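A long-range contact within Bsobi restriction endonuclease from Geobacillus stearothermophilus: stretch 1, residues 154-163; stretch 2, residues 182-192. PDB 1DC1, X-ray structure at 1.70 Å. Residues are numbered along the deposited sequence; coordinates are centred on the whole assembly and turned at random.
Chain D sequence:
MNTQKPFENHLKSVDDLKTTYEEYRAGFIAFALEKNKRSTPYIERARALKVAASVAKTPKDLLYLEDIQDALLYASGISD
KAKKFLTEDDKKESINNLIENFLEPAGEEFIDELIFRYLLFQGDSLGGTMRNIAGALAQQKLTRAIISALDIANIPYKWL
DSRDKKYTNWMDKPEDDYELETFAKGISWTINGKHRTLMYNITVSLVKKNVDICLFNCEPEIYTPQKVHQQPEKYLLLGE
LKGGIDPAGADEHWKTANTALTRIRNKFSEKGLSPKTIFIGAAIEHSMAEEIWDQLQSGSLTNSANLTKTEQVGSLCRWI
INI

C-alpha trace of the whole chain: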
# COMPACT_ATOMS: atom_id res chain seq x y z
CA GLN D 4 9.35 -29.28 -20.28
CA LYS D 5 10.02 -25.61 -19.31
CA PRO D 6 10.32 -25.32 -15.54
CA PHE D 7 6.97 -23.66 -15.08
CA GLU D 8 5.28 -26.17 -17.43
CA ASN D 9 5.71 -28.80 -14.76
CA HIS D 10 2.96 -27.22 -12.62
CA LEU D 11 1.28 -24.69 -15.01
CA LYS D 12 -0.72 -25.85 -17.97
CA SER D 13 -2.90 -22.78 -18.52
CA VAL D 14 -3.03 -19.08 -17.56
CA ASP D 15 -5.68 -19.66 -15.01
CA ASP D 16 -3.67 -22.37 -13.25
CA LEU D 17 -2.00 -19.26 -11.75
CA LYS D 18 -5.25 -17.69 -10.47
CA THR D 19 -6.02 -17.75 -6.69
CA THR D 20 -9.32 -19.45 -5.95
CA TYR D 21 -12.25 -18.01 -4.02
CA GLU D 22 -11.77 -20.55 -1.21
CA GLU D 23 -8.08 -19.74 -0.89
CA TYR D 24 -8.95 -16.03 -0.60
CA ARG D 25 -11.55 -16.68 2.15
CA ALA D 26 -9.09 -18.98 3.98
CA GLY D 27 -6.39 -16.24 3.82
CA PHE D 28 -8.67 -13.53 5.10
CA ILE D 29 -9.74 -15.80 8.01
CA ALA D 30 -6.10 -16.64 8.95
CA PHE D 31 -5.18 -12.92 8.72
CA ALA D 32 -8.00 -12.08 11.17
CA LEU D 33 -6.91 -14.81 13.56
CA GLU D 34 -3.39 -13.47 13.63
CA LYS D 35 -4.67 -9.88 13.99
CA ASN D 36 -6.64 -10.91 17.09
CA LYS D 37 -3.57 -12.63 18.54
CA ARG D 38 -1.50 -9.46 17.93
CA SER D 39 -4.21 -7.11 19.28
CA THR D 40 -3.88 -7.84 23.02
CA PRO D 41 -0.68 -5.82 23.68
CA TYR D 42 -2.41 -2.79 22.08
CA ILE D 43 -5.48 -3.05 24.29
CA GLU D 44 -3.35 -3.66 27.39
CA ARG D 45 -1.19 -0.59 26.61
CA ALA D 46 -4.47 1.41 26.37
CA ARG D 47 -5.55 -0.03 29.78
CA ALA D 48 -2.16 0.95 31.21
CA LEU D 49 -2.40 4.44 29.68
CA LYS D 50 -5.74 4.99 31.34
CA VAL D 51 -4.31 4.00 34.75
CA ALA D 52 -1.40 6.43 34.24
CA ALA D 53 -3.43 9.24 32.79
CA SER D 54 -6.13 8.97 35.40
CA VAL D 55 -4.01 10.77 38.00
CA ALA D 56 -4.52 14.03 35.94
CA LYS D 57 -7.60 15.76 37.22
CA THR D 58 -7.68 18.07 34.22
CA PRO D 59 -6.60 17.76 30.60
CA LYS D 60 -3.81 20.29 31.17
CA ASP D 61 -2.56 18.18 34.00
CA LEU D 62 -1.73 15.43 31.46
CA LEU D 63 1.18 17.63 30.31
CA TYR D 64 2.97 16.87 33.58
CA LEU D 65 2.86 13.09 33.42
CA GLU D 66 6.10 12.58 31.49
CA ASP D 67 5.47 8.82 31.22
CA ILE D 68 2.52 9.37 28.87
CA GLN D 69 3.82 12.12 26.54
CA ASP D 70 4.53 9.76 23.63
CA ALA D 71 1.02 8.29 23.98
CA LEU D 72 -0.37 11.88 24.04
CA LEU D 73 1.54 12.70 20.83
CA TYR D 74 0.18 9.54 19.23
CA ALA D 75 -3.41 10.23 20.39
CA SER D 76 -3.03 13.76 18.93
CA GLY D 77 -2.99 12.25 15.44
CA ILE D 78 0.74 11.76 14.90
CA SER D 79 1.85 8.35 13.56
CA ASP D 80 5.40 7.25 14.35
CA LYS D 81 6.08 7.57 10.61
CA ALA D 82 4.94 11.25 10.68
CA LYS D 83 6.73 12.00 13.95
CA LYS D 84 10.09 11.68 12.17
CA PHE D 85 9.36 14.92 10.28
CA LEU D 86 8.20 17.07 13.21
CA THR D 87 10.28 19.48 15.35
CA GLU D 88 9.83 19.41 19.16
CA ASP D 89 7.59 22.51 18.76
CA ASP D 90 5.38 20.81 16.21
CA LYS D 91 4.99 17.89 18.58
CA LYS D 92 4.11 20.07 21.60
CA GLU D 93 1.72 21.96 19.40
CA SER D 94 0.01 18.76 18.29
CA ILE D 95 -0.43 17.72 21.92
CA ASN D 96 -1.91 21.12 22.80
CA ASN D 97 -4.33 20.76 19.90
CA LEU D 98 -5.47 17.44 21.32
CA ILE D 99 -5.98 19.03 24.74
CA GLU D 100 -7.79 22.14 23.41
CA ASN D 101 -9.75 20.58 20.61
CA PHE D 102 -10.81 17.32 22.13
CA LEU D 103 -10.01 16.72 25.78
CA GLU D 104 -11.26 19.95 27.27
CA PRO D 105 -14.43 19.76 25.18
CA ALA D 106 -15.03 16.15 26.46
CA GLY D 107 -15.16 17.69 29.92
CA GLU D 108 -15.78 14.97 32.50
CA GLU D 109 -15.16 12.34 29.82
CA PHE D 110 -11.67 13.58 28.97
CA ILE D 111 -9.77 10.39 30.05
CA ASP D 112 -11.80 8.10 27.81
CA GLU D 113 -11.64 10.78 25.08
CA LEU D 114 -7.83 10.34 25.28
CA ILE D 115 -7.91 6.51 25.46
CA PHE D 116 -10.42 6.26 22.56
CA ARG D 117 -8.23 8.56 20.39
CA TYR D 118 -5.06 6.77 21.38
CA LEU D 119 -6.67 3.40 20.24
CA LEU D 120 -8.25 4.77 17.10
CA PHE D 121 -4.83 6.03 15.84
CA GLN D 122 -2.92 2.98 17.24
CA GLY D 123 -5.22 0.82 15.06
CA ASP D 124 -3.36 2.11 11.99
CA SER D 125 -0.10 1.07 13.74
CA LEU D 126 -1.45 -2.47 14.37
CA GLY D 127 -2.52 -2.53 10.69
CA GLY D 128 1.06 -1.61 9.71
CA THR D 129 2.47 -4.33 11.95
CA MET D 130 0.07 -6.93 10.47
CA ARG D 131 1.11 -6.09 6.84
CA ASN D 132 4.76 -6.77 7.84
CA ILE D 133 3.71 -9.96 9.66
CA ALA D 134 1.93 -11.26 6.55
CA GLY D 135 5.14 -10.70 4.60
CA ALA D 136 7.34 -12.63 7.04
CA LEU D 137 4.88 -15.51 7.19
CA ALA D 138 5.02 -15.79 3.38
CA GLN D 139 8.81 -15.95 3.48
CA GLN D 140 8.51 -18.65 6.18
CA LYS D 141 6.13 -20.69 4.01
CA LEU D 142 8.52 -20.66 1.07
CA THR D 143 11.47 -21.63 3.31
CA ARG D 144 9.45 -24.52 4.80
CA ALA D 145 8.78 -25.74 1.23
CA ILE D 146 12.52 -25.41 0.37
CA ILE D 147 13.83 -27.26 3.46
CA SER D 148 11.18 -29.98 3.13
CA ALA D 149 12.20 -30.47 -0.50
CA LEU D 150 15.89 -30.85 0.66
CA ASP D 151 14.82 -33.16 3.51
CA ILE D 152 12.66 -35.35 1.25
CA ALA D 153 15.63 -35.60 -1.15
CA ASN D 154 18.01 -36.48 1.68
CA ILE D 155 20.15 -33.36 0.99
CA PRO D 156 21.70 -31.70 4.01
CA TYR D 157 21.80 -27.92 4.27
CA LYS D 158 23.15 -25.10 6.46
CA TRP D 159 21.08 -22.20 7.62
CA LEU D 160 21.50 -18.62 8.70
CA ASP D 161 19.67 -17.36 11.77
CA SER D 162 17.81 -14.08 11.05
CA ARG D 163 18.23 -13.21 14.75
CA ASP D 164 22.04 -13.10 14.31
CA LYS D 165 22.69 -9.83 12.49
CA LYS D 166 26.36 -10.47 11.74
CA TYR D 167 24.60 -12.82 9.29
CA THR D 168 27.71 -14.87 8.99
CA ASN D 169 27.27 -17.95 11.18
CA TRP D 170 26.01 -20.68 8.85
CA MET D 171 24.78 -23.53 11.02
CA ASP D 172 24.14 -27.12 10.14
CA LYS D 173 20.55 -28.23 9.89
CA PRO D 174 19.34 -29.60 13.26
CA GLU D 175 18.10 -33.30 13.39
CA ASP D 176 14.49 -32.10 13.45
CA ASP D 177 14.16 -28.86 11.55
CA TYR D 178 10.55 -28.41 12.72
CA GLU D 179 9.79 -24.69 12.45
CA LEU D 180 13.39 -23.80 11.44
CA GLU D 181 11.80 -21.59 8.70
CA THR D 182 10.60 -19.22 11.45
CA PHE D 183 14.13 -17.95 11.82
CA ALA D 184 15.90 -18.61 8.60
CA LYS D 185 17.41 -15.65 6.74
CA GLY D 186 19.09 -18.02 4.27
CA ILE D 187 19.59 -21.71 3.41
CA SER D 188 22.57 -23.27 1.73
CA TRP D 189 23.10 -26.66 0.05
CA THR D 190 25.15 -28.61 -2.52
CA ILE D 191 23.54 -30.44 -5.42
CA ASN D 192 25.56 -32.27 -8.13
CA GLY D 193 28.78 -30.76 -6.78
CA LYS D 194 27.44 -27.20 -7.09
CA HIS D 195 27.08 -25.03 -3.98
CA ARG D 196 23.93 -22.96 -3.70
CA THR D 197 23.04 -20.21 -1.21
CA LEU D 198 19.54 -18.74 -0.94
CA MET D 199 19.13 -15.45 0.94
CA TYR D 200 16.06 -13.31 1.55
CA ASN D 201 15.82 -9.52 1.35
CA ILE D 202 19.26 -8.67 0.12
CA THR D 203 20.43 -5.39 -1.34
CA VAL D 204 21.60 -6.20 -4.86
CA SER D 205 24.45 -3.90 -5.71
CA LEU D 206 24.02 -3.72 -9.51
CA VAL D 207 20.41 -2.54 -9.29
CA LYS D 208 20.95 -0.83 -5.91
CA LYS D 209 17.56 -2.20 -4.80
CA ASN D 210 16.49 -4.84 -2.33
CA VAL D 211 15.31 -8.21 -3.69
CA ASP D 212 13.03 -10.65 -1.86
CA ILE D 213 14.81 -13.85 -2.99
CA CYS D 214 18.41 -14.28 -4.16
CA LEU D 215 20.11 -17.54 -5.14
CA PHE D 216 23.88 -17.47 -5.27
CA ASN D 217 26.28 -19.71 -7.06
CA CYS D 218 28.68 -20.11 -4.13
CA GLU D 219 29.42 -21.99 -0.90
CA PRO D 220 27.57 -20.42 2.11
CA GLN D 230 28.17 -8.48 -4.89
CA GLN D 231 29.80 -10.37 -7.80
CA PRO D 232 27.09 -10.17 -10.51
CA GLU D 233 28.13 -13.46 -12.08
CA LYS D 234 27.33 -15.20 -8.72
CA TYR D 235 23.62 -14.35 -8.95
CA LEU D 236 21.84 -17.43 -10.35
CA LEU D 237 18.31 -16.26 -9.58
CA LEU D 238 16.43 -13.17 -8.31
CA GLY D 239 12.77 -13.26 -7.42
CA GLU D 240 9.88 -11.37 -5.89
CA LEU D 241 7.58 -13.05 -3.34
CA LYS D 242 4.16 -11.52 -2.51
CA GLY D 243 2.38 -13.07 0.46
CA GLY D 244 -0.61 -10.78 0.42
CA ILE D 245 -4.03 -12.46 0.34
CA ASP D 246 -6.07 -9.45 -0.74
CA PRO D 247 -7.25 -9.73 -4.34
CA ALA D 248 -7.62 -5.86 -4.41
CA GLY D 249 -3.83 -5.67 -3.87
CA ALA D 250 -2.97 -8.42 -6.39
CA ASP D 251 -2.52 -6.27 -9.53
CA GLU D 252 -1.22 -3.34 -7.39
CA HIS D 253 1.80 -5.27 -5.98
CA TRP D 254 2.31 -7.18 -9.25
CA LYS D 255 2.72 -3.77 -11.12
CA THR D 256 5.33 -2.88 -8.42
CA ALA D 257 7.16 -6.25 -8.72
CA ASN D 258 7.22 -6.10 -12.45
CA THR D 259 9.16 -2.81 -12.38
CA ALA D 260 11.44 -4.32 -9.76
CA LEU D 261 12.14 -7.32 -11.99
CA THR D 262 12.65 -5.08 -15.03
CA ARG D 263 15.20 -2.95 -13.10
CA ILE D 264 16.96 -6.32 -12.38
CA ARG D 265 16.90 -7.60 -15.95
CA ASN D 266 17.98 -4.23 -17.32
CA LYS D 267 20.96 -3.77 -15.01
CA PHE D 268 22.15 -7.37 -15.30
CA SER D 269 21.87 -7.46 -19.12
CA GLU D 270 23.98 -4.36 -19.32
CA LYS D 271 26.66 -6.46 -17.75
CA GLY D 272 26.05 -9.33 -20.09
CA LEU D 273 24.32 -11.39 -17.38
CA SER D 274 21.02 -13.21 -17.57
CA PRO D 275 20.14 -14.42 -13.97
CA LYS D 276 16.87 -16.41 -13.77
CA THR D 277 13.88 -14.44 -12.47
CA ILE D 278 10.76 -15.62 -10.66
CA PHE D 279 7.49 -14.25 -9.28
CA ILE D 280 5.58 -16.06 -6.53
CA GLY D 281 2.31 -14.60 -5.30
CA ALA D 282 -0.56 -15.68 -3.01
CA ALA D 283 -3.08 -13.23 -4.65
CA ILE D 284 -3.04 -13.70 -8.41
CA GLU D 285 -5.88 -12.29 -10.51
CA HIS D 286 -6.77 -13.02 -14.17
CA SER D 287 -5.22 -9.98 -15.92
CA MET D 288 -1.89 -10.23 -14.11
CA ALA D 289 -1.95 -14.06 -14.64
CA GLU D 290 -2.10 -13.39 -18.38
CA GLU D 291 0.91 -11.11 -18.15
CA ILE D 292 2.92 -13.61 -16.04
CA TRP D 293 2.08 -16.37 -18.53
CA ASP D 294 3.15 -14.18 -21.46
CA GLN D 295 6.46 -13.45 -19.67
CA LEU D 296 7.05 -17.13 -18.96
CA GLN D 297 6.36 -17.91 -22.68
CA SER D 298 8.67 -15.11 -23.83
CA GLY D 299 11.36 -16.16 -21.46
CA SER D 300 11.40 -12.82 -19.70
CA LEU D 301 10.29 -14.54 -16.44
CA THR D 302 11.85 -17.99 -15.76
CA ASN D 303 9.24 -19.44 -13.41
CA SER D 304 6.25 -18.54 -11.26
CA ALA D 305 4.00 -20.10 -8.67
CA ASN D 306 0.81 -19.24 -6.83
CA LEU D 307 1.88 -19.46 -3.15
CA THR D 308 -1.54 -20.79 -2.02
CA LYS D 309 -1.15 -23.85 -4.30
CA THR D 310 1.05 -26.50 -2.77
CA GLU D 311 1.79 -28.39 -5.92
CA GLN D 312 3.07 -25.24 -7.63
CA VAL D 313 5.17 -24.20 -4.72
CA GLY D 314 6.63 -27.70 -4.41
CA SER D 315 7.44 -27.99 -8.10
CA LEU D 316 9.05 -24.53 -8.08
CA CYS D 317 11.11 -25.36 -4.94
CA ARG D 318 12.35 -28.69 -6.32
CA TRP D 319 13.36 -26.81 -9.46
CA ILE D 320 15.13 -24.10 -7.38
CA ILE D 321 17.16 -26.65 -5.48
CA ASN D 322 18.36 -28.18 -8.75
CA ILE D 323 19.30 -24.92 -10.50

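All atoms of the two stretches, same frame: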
# COMPACT_ATOMS: atom_id res chain seq x y z
N ASN D 154 16.86 -36.05 0.89
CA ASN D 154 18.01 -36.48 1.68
C ASN D 154 19.24 -35.61 1.36
O ASN D 154 20.35 -36.13 1.21
CB ASN D 154 18.35 -37.98 1.45
CG ASN D 154 19.40 -38.48 2.43
OD1 ASN D 154 19.45 -38.02 3.57
ND2 ASN D 154 20.25 -39.39 2.00
N ILE D 155 19.06 -34.29 1.29
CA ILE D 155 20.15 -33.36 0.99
C ILE D 155 20.37 -32.47 2.21
O ILE D 155 19.50 -31.69 2.61
CB ILE D 155 19.79 -32.45 -0.24
CG1 ILE D 155 19.61 -33.32 -1.48
CG2 ILE D 155 20.89 -31.39 -0.50
CD1 ILE D 155 19.07 -32.55 -2.67
N PRO D 156 21.53 -32.58 2.86
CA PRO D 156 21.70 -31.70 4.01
C PRO D 156 21.84 -30.22 3.58
O PRO D 156 22.09 -29.89 2.43
CB PRO D 156 22.97 -32.22 4.68
CG PRO D 156 23.69 -32.99 3.66
CD PRO D 156 22.69 -33.45 2.62
N TYR D 157 21.67 -29.33 4.55
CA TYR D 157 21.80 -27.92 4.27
C TYR D 157 22.32 -27.20 5.53
O TYR D 157 22.40 -27.80 6.60
CB TYR D 157 20.45 -27.36 3.79
CG TYR D 157 19.34 -27.39 4.83
CD1 TYR D 157 19.23 -26.36 5.80
CD2 TYR D 157 18.41 -28.44 4.85
CE1 TYR D 157 18.23 -26.35 6.77
CE2 TYR D 157 17.40 -28.46 5.81
CZ TYR D 157 17.31 -27.40 6.79
OH TYR D 157 16.32 -27.38 7.77
N LYS D 158 22.72 -25.94 5.36
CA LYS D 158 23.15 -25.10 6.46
C LYS D 158 22.18 -23.94 6.44
O LYS D 158 21.58 -23.67 5.39
CB LYS D 158 24.56 -24.60 6.23
CG LYS D 158 25.53 -25.74 5.94
CD LYS D 158 26.91 -25.22 5.76
CE LYS D 158 27.65 -25.27 7.05
NZ LYS D 158 28.30 -26.59 7.13
N TRP D 159 21.98 -23.31 7.58
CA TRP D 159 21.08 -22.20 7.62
C TRP D 159 21.66 -21.03 8.37
O TRP D 159 22.59 -21.16 9.15
CB TRP D 159 19.77 -22.64 8.22
CG TRP D 159 19.87 -22.92 9.66
CD1 TRP D 159 20.52 -23.96 10.25
CD2 TRP D 159 19.21 -22.19 10.72
NE1 TRP D 159 20.29 -23.93 11.62
CE2 TRP D 159 19.50 -22.86 11.92
CE3 TRP D 159 18.40 -21.04 10.75
CZ2 TRP D 159 19.01 -22.41 13.15
CZ3 TRP D 159 17.91 -20.60 11.96
CH2 TRP D 159 18.22 -21.28 13.15
N LEU D 160 21.08 -19.87 8.11
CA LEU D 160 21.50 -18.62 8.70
C LEU D 160 20.34 -18.07 9.54
O LEU D 160 19.21 -17.91 9.08
CB LEU D 160 21.94 -17.64 7.58
CG LEU D 160 22.84 -16.47 7.96
CD1 LEU D 160 24.20 -16.94 8.52
CD2 LEU D 160 23.03 -15.62 6.74
N ASP D 161 20.64 -17.83 10.80
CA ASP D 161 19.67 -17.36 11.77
C ASP D 161 19.42 -15.87 11.63
O ASP D 161 20.33 -15.06 11.90
CB ASP D 161 20.20 -17.70 13.16
CG ASP D 161 19.11 -17.69 14.22
OD1 ASP D 161 18.20 -16.84 14.14
OD2 ASP D 161 19.17 -18.55 15.12
N SER D 162 18.20 -15.49 11.22
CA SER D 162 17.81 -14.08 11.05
C SER D 162 18.03 -13.24 12.32
O SER D 162 18.24 -12.01 12.24
CB SER D 162 16.36 -14.00 10.63
OG SER D 162 15.58 -14.51 11.70
N ARG D 163 17.99 -13.89 13.48
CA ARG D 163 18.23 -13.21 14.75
C ARG D 163 19.71 -12.75 14.89
O ARG D 163 20.00 -11.77 15.61
CB ARG D 163 17.90 -14.13 15.93
CG ARG D 163 16.45 -14.28 16.20
CD ARG D 163 16.11 -15.66 15.86
NE ARG D 163 15.78 -16.46 17.02
CZ ARG D 163 16.18 -17.72 17.21
NH1 ARG D 163 16.94 -18.33 16.31
NH2 ARG D 163 15.77 -18.40 18.27
N THR D 182 10.99 -20.37 10.65
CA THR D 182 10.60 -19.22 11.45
C THR D 182 11.75 -18.26 11.63
O THR D 182 11.55 -17.06 11.80
CB THR D 182 10.17 -19.65 12.88
OG1 THR D 182 9.00 -20.47 12.80
CG2 THR D 182 9.89 -18.43 13.71
N PHE D 183 12.96 -18.79 11.61
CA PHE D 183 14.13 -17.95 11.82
C PHE D 183 15.23 -18.01 10.80
O PHE D 183 16.35 -17.61 11.08
CB PHE D 183 14.75 -18.28 13.16
CG PHE D 183 13.88 -17.93 14.29
CD1 PHE D 183 13.51 -16.59 14.49
CD2 PHE D 183 13.43 -18.91 15.16
CE1 PHE D 183 12.71 -16.23 15.54
CE2 PHE D 183 12.63 -18.58 16.21
CZ PHE D 183 12.26 -17.22 16.41
N ALA D 184 14.91 -18.51 9.63
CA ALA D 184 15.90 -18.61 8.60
C ALA D 184 15.91 -17.43 7.63
O ALA D 184 14.92 -17.15 6.94
CB ALA D 184 15.76 -19.93 7.83
N LYS D 185 17.08 -16.78 7.60
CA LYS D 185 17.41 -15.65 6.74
C LYS D 185 17.96 -16.21 5.42
O LYS D 185 17.86 -15.58 4.37
CB LYS D 185 18.46 -14.77 7.48
CG LYS D 185 19.31 -13.79 6.66
CD LYS D 185 18.45 -12.81 5.86
CE LYS D 185 19.28 -11.80 5.10
NZ LYS D 185 18.53 -10.51 5.01
N GLY D 186 18.52 -17.41 5.47
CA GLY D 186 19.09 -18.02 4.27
C GLY D 186 19.27 -19.52 4.47
O GLY D 186 19.25 -20.01 5.60
N ILE D 187 19.43 -20.25 3.37
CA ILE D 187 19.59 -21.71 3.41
C ILE D 187 20.65 -21.99 2.37
O ILE D 187 20.68 -21.33 1.31
CB ILE D 187 18.28 -22.43 3.01
CG1 ILE D 187 17.17 -22.08 4.02
CG2 ILE D 187 18.52 -23.97 2.81
CD1 ILE D 187 17.36 -22.70 5.38
N SER D 188 21.51 -22.94 2.66
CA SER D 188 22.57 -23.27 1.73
C SER D 188 22.72 -24.77 1.54
O SER D 188 22.67 -25.51 2.50
CB SER D 188 23.86 -22.67 2.27
OG SER D 188 24.88 -22.82 1.30
N TRP D 189 22.93 -25.23 0.32
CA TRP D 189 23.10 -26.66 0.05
C TRP D 189 24.07 -26.91 -1.13
O TRP D 189 24.61 -25.97 -1.76
CB TRP D 189 21.76 -27.33 -0.31
CG TRP D 189 21.15 -26.76 -1.59
CD1 TRP D 189 21.24 -27.27 -2.88
CD2 TRP D 189 20.32 -25.57 -1.68
NE1 TRP D 189 20.51 -26.45 -3.75
CE2 TRP D 189 19.94 -25.41 -3.04
CE3 TRP D 189 19.86 -24.62 -0.73
CZ2 TRP D 189 19.12 -24.33 -3.48
CZ3 TRP D 189 19.04 -23.55 -1.16
CH2 TRP D 189 18.68 -23.42 -2.51
N THR D 190 24.29 -28.19 -1.42
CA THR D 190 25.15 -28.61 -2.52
C THR D 190 24.38 -29.69 -3.27
O THR D 190 23.88 -30.64 -2.68
CB THR D 190 26.47 -29.22 -2.03
OG1 THR D 190 27.21 -28.25 -1.30
CG2 THR D 190 27.30 -29.66 -3.22
N ILE D 191 24.25 -29.50 -4.58
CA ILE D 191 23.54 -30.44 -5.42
C ILE D 191 24.42 -30.69 -6.65
O ILE D 191 24.88 -29.76 -7.29
CB ILE D 191 22.14 -29.85 -5.85
CG1 ILE D 191 21.51 -30.74 -6.91
CG2 ILE D 191 22.29 -28.44 -6.40
CD1 ILE D 191 20.53 -31.72 -6.35
N ASN D 192 24.71 -31.95 -6.97
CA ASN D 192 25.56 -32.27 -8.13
C ASN D 192 26.93 -31.60 -8.07
O ASN D 192 27.49 -31.23 -9.10
CB ASN D 192 24.89 -31.82 -9.45
CG ASN D 192 23.66 -32.66 -9.81
OD1 ASN D 192 23.69 -33.89 -9.70
ND2 ASN D 192 22.59 -32.00 -10.23
O HOH W 1 24.16 -30.32 0.75

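The two stretches pair as antiparallel strands: the axes of 157-161 and 186-191 approach to 4.6 Å, and their N-to-C directions differ by 162°. The register is fixed by backbone hydrogen bonds. Lys 158 and Ser 188 exchange a reciprocal pair, Lys 158 N to Ser 188 O at 2.9 Å and Ser 188 N to Lys 158 O at 2.8 Å, with angles at hydrogen of 159° and 155°. One step on, the ladder is disturbed. Leu 160 N still donates to Gly 186 O (3.1 Å), but Leu 160 O accepts from Lys 185 N (2.8 Å, 168°) rather than from Gly 186 N, which has no partner in the model. The shift coincides with the corner the chain turns at Lys 185. Beyond it, Ser 162 N donates to Phe 183 O at 2.8 Å.

Side chains alternate between the sheet faces. Tyr 157, Trp 159, Ile 187 and Trp 189 share one face. Tyr 157 and Trp 159 both adopt chi1 p (65° and 70°), and Ile 187 is m at both chi1 and chi2. In these conformations Ile 187 reaches both aromatic residues: its CD1 lies 3.7 Å from Trp 159 CB, and its CG2 lies 3.9 Å from Tyr 157 CD1. The six-membered edge of the Trp 159 indole meets the residues just before the corner, with CE3 4.1 Å from Ala 184 CB and CZ3 4.1 Å from Phe 183 CB. Phe 183 O sits at the indole edge, 3.5 Å from Trp 159 CZ3.

On the other face, Leu 160 (chi1 t, chi2 p) places CD2 4.1 Å from Lys 185 CG. The aliphatic part of Lys 185 supplies this contact, while its end leads away to a hydrogen bond elsewhere in the structure.

The most elaborate side-chain arrangement joins Arg 163 to Phe 183. The guanidinium lies flat on the ring, planes at 11°, with Arg 163 CZ 3.6 Å from the centroid of the Phe 183 ring and 11° off its normal, a cation-pi geometry. Arg 163 has chi2 and chi3 between wells (112° and 111°), a conformation that accompanies two simultaneous engagements: the stack and a salt bridge from Arg 163 NH1 to Asp 161 OD2 at 2.5 Å. Asp 161, chi1 t, also accepts at OD1 from Arg 163 N (3.0 Å) and Arg 163 NH1 (2.9 Å), tying the side chain to the following turn.

At the opposite end, Ile 155 directs CD1 to within 4.0 Å of Ile 191 CD1. Water 1 bridges the backbones there, donating to Pro 156 O (2.7 Å) and accepting from Thr 190 N (3.0 Å).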